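Local coordinates for polyprenyl synthetase (Zymomonas mobilis subsp. mobilis, PDB 4KKM), which probably catalyses the magnesium-dependent chain elongation of allylic prenyl diphosphates in isoprenoid biosynthesis, at residues T273-L277 with L278-K282. Sequence-based numbering, arbitrary orientation.
Sequences TFLSL and LGLEK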
loop_
_atom_site.group_PDB
_atom_site.type_symbol
_atom_site.label_atom_id
_atom_site.label_comp_id
_atom_site.label_asym_id
_atom_site.label_seq_id
_atom_site.Cartn_x
_atom_site.Cartn_y
_atom_site.Cartn_z
ATOM N N THR B 273 -13.636 -5.344 -25.854
ATOM C CA THR B 273 -13.456 -3.943 -25.496
ATOM C C THR B 273 -14.761 -3.208 -25.760
ATOM O O THR B 273 -15.687 -3.769 -26.342
ATOM C CB THR B 273 -12.372 -3.272 -26.354
ATOM O OG1 THR B 273 -12.788 -3.271 -27.727
ATOM C CG2 THR B 273 -11.049 -4.009 -26.229
ATOM N N PHE B 274 -14.835 -1.950 -25.346
ATOM C CA PHE B 274 -16.016 -1.153 -25.657
ATOM C C PHE B 274 -16.208 -1.033 -27.165
ATOM O O PHE B 274 -17.337 -1.023 -27.661
ATOM C CB PHE B 274 -15.945 0.220 -24.988
ATOM C CG PHE B 274 -16.133 0.165 -23.504
ATOM C CD1 PHE B 274 -17.389 -0.077 -22.967
ATOM C CD2 PHE B 274 -15.061 0.342 -22.643
ATOM C CE1 PHE B 274 -17.574 -0.148 -21.598
ATOM C CE2 PHE B 274 -15.242 0.281 -21.273
ATOM C CZ PHE B 274 -16.503 0.035 -20.751
ATOM N N LEU B 275 -15.099 -0.980 -27.896
ATOM C CA LEU B 275 -15.163 -0.861 -29.346
ATOM C C LEU B 275 -15.694 -2.139 -29.983
ATOM O O LEU B 275 -16.573 -2.090 -30.842
ATOM C CB LEU B 275 -13.791 -0.523 -29.929
ATOM C CG LEU B 275 -13.755 -0.571 -31.459
ATOM C CD1 LEU B 275 -14.644 0.517 -32.054
ATOM C CD2 LEU B 275 -12.337 -0.453 -31.966
ATOM N N SER B 276 -15.158 -3.282 -29.560
ATOM C CA SER B 276 -15.573 -4.561 -30.126
ATOM C C SER B 276 -17.043 -4.836 -29.837
ATOM O O SER B 276 -17.756 -5.375 -30.680
ATOM C CB SER B 276 -14.706 -5.716 -29.610
ATOM O OG SER B 276 -14.862 -5.904 -28.213
ATOM N N LEU B 277 -17.488 -4.459 -28.643
ATOM C CA LEU B 277 -18.859 -4.726 -28.215
ATOM C C LEU B 277 -19.877 -3.727 -28.764
ATOM O O LEU B 277 -20.925 -4.126 -29.263
ATOM C CB LEU B 277 -18.951 -4.781 -26.689
ATOM C CG LEU B 277 -18.201 -5.959 -26.054
ATOM C CD1 LEU B 277 -18.301 -5.907 -24.536
ATOM C CD2 LEU B 277 -18.732 -7.277 -26.581
ATOM N N LEU B 278 -19.570 -2.437 -28.675
ATOM C CA LEU B 278 -20.516 -1.402 -29.099
ATOM C C LEU B 278 -20.478 -1.134 -30.602
ATOM O O LEU B 278 -21.469 -0.697 -31.193
ATOM C CB LEU B 278 -20.249 -0.092 -28.354
ATOM C CG LEU B 278 -20.343 -0.066 -26.825
ATOM C CD1 LEU B 278 -19.930 1.304 -26.300
ATOM C CD2 LEU B 278 -21.737 -0.431 -26.340
ATOM N N GLY B 279 -19.329 -1.376 -31.215
ATOM C CA GLY B 279 -19.131 -1.011 -32.606
ATOM C C GLY B 279 -18.643 0.424 -32.680
ATOM O O GLY B 279 -18.842 1.198 -31.743
ATOM N N LEU B 280 -18.007 0.774 -33.792
ATOM C CA LEU B 280 -17.373 2.083 -33.957
ATOM C C LEU B 280 -18.299 3.273 -33.717
ATOM O O LEU B 280 -17.984 4.148 -32.917
ATOM C CB LEU B 280 -16.740 2.205 -35.346
ATOM C CG LEU B 280 -16.046 3.534 -35.644
ATOM C CD1 LEU B 280 -14.889 3.761 -34.679
ATOM C CD2 LEU B 280 -15.581 3.584 -37.095
ATOM N N GLU B 281 -19.432 3.307 -34.411
ATOM C CA GLU B 281 -20.350 4.444 -34.322
ATOM C C GLU B 281 -20.923 4.664 -32.922
ATOM O O GLU B 281 -20.978 5.793 -32.436
ATOM C CB GLU B 281 -21.495 4.298 -35.324
ATOM C CG GLU B 281 -21.130 4.690 -36.743
ATOM C CD GLU B 281 -22.309 4.594 -37.698
ATOM O OE1 GLU B 281 -23.167 5.504 -37.676
ATOM O OE2 GLU B 281 -22.375 3.611 -38.473
ATOM N N LYS B 282 -21.359 3.583 -32.284
ATOM C CA LYS B 282 -21.960 3.674 -30.958
ATOM C C LYS B 282 -20.928 4.049 -29.898
ATOM O O LYS B 282 -21.228 4.809 -28.977
ATOM C CB LYS B 282 -22.640 2.358 -30.587
ATOM C CG LYS B 282 -23.521 2.429 -29.356
ATOM C CD LYS B 282 -24.288 1.130 -29.182
ATOM C CE LYS B 282 -25.125 0.816 -30.415
ATOM N NZ LYS B 282 -25.565 -0.608 -30.434
#
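Phe274 and Leu278 touch one turn apart in the short helix 274-278, which is joined to helix 280-296 by a one-residue kink at Gly279 in the largely helical isoprenoid synthase fold. Leu278 CD1 approaches the Phe274 ring obliquely and comes within 4.3 Å of Phe274 CB. With CG anti to its carbonyl carbon (chi1 -60°), the base of the Leu278 side chain lies beside the carbonyl oxygen that its own N-H bonds, CG standing 3.3 Å from Phe274 O. That bond, Leu278 N to Phe274 O, is short at 2.8 Å. The next, Gly279 N to Leu275 O, is more bent, with 139° at the hydrogen, as the chain turns out of the helix. Gly279 has positive phi and is also the N-cap of the following helix. Across the kink, Leu275 takes CG anti to its backbone N (chi1 172°), which, with the turn at chi2, brings CD1 to 3.7 Å from Leu280 CA. The short helix starts with a capping box: Thr273 N donates to Ser276 OG at 2.7 Å, while Ser276 N donates back to Thr273 OG1. The buried Phe274 ring packs against helices 226-253 and 196-206, and Asp248 accepts from Phe274 N. On either side of Gly279 in sequence, the two leucines meet methyl to methyl, Leu275 CD1 lying 4.2 Å from Leu280 CD1.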